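Local coordinates for uncharacterized protein (Eubacterium siraeum, PDB 4NZK) that is of unknown function but belongs to the DHHW family and probably has an SGNH hydrolase-like fold related to that of AlgX and AlgJ, at residues Val102-Tyr113 with Asn139-Glu150. Sequence-based numbering, arbitrary orientation.
Sequences VFNMVVPTAGAY and NVINVDGYAALE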
# COMPACT_ATOMS: atom_id res chain seq x y z
N VAL A 102 4.50 3.80 16.46
CA VAL A 102 4.54 2.81 15.38
C VAL A 102 3.10 2.36 15.14
O VAL A 102 2.38 2.02 16.10
CB VAL A 102 5.41 1.62 15.75
CG1 VAL A 102 5.46 0.59 14.62
CG2 VAL A 102 6.84 2.11 16.12
N PHE A 103 2.70 2.42 13.87
CA PHE A 103 1.33 2.14 13.45
C PHE A 103 1.37 0.95 12.48
O PHE A 103 2.35 0.76 11.74
CB PHE A 103 0.74 3.32 12.69
CG PHE A 103 0.62 4.61 13.47
CD1 PHE A 103 1.71 5.44 13.70
CD2 PHE A 103 -0.62 5.01 13.93
CE1 PHE A 103 1.55 6.66 14.35
CE2 PHE A 103 -0.78 6.21 14.61
CZ PHE A 103 0.31 7.02 14.83
N ASN A 104 0.30 0.18 12.49
CA ASN A 104 0.14 -0.96 11.60
C ASN A 104 -1.18 -0.80 10.83
O ASN A 104 -2.22 -0.58 11.43
CB ASN A 104 0.01 -2.21 12.46
CG ASN A 104 -0.32 -3.44 11.64
OD1 ASN A 104 0.42 -3.79 10.75
ND2 ASN A 104 -1.47 -4.07 11.93
N MSE A 105 -1.11 -0.95 9.51
CA MSE A 105 -2.32 -0.92 8.67
C MSE A 105 -2.21 -1.96 7.59
O MSE A 105 -1.59 -1.73 6.54
CB MSE A 105 -2.59 0.50 8.14
CG MSE A 105 -4.00 0.53 7.47
SE MSE A 105 -4.55 2.33 6.99
CE MSE A 105 -3.09 2.77 5.84
N VAL A 106 -2.78 -3.13 7.87
CA VAL A 106 -2.82 -4.23 6.94
C VAL A 106 -4.16 -4.18 6.24
O VAL A 106 -5.20 -4.12 6.89
CB VAL A 106 -2.58 -5.60 7.63
CG1 VAL A 106 -2.70 -6.74 6.61
CG2 VAL A 106 -1.20 -5.63 8.28
N VAL A 107 -4.12 -4.21 4.92
CA VAL A 107 -5.35 -4.02 4.14
C VAL A 107 -5.62 -5.23 3.24
O VAL A 107 -4.70 -5.91 2.82
CB VAL A 107 -5.31 -2.74 3.29
CG1 VAL A 107 -5.29 -1.50 4.19
CG2 VAL A 107 -4.12 -2.72 2.33
N PRO A 108 -6.90 -5.49 2.96
CA PRO A 108 -7.24 -6.62 2.13
C PRO A 108 -7.09 -6.27 0.66
O PRO A 108 -6.95 -5.11 0.31
CB PRO A 108 -8.71 -6.83 2.44
CG PRO A 108 -9.20 -5.47 2.71
CD PRO A 108 -8.09 -4.76 3.43
N THR A 109 -7.12 -7.31 -0.16
CA THR A 109 -7.26 -7.18 -1.59
C THR A 109 -8.76 -7.24 -1.94
O THR A 109 -9.63 -7.39 -1.04
CB THR A 109 -6.46 -8.26 -2.30
OG1 THR A 109 -6.91 -9.54 -1.85
CG2 THR A 109 -4.96 -8.10 -2.03
N ALA A 110 -9.07 -7.08 -3.22
CA ALA A 110 -10.46 -6.88 -3.62
C ALA A 110 -11.41 -7.99 -3.22
O ALA A 110 -12.59 -7.76 -3.04
CB ALA A 110 -10.56 -6.62 -5.12
N GLY A 111 -10.89 -9.22 -3.12
CA GLY A 111 -11.70 -10.37 -2.82
C GLY A 111 -12.36 -10.31 -1.46
O GLY A 111 -13.32 -11.04 -1.20
N ALA A 112 -11.87 -9.45 -0.56
CA ALA A 112 -12.59 -9.28 0.70
C ALA A 112 -14.00 -8.73 0.51
O ALA A 112 -14.90 -9.01 1.33
CB ALA A 112 -11.87 -8.33 1.60
N TYR A 113 -14.19 -7.94 -0.55
CA TYR A 113 -15.42 -7.22 -0.76
C TYR A 113 -16.24 -7.60 -1.99
O TYR A 113 -17.45 -7.44 -1.99
CB TYR A 113 -15.13 -5.72 -0.86
CG TYR A 113 -14.28 -5.18 0.27
CD1 TYR A 113 -14.74 -5.18 1.57
CD2 TYR A 113 -13.04 -4.65 0.03
CE1 TYR A 113 -13.95 -4.71 2.62
CE2 TYR A 113 -12.24 -4.16 1.06
CZ TYR A 113 -12.71 -4.19 2.36
OH TYR A 113 -11.91 -3.71 3.36
N ASN A 139 2.20 -2.44 21.91
CA ASN A 139 2.56 -1.03 21.81
C ASN A 139 2.72 -0.53 20.36
O ASN A 139 3.49 0.37 20.07
CB ASN A 139 3.79 -0.72 22.62
CG ASN A 139 3.60 -0.99 24.07
OD1 ASN A 139 2.52 -0.75 24.61
ND2 ASN A 139 4.66 -1.52 24.74
N VAL A 140 1.96 -1.14 19.47
CA VAL A 140 1.85 -0.72 18.08
C VAL A 140 0.39 -0.35 17.87
O VAL A 140 -0.50 -1.13 18.22
CB VAL A 140 2.31 -1.82 17.10
CG1 VAL A 140 2.08 -1.44 15.65
CG2 VAL A 140 3.77 -2.11 17.32
N ILE A 141 0.16 0.80 17.27
CA ILE A 141 -1.21 1.31 17.08
C ILE A 141 -1.83 0.72 15.83
O ILE A 141 -1.33 0.90 14.74
CB ILE A 141 -1.17 2.84 16.93
CG1 ILE A 141 -0.55 3.46 18.19
CG2 ILE A 141 -2.54 3.40 16.63
CD1 ILE A 141 -0.13 4.89 17.99
N ASN A 142 -2.94 0.02 15.98
CA ASN A 142 -3.58 -0.61 14.84
C ASN A 142 -4.53 0.37 14.20
O ASN A 142 -5.30 1.01 14.87
CB ASN A 142 -4.35 -1.87 15.22
CG ASN A 142 -4.83 -2.60 13.98
OD1 ASN A 142 -4.01 -3.03 13.16
ND2 ASN A 142 -6.13 -2.70 13.80
N VAL A 143 -4.47 0.45 12.88
CA VAL A 143 -5.36 1.31 12.11
C VAL A 143 -6.33 0.39 11.33
O VAL A 143 -5.89 -0.53 10.66
CB VAL A 143 -4.58 2.18 11.11
CG1 VAL A 143 -5.50 3.08 10.31
CG2 VAL A 143 -3.50 2.96 11.78
N ASP A 144 -7.63 0.64 11.46
CA ASP A 144 -8.64 -0.20 10.83
C ASP A 144 -8.93 0.23 9.40
O ASP A 144 -9.98 0.81 9.07
CB ASP A 144 -9.91 -0.24 11.66
CG ASP A 144 -10.81 -1.42 11.32
OD1 ASP A 144 -10.60 -2.10 10.27
OD2 ASP A 144 -11.75 -1.64 12.14
N GLY A 145 -7.97 -0.06 8.54
CA GLY A 145 -8.10 0.18 7.10
C GLY A 145 -9.19 -0.66 6.50
O GLY A 145 -9.89 -0.21 5.59
N TYR A 146 -9.34 -1.89 6.99
CA TYR A 146 -10.40 -2.77 6.50
C TYR A 146 -11.79 -2.12 6.59
O TYR A 146 -12.53 -2.12 5.64
CB TYR A 146 -10.40 -4.09 7.27
CG TYR A 146 -11.36 -5.08 6.72
CD1 TYR A 146 -12.74 -5.02 6.95
CD2 TYR A 146 -10.89 -6.08 5.91
CE1 TYR A 146 -13.58 -5.96 6.38
CE2 TYR A 146 -11.75 -6.99 5.33
CZ TYR A 146 -13.07 -6.93 5.55
OH TYR A 146 -13.86 -7.90 4.94
N ALA A 147 -12.10 -1.56 7.74
CA ALA A 147 -13.38 -0.94 7.95
C ALA A 147 -13.52 0.32 7.11
O ALA A 147 -14.62 0.64 6.65
CB ALA A 147 -13.62 -0.61 9.41
N ALA A 148 -12.42 1.04 6.93
CA ALA A 148 -12.46 2.26 6.12
C ALA A 148 -12.83 1.93 4.69
O ALA A 148 -13.67 2.58 4.09
CB ALA A 148 -11.13 2.97 6.18
N LEU A 149 -12.26 0.87 4.14
CA LEU A 149 -12.56 0.50 2.76
C LEU A 149 -13.95 -0.08 2.63
O LEU A 149 -14.64 0.17 1.65
CB LEU A 149 -11.53 -0.49 2.28
CG LEU A 149 -10.13 0.09 2.08
CD1 LEU A 149 -9.09 -1.03 2.18
CD2 LEU A 149 -10.00 0.82 0.72
N GLU A 150 -14.35 -0.88 3.61
CA GLU A 150 -15.65 -1.56 3.59
C GLU A 150 -16.77 -0.51 3.42
O GLU A 150 -17.79 -0.79 2.81
CB GLU A 150 -15.82 -2.35 4.88
CG GLU A 150 -17.07 -3.20 5.01
CD GLU A 150 -17.07 -4.01 6.33
OE1 GLU A 150 -16.57 -3.51 7.38
OE2 GLU A 150 -17.55 -5.13 6.30
O HOH W 1 3.79 3.01 19.21
O HOH W 2 -4.48 -3.23 10.35
O HOH W 3 -6.99 -2.91 8.56
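Tyr146 holds CG anti to its backbone N (chi1 -174°), while Tyr113 sets CG beside its own N (chi1 -50°). These torsions bring the two rings together obliquely. Tyr113 OH lies over the centre of the Tyr146 ring face and donates to Tyr146 O at 2.8 Å, in the carbonyl plane on a lone pair. Tyr146 O also accepts from Glu150 N, so two donors grip it. Pro108 CG packs 3.7 Å from Tyr146 CD2, and Ala112 CB reaches the same ring. Without this ring, as with an alanine here, a gap is likely to open beside Pro108 and Ala112, leaving Tyr113 OH uncovered though still able to bond the backbone O. Upstream, Asn104 ND2 donates to Asn142 OD1 at 3.0 Å, nearly in line with the Asn142 side-chain C=O but bent at the N-H (143°); Asn104 OD1 is held by Tyr85. Ile141 CD1 makes a CH-pi contact over one face of Phe103, 4.0 Å from the ring centroid. Met105, a selenomethionine, places SE 3.5 Å from Val143 CG1. Backbone hydrogen bonds run from Ile141 N to Val102 O, Asn104 N to Ile141 O and Val143 N to Asn104 O. Strand 141-142 thus forms a parallel edge strand beside strand 101-107, connected through helix 126-136: a beta-alpha-beta crossover, consistent with an SGNH hydrolase-like alpha/beta fold.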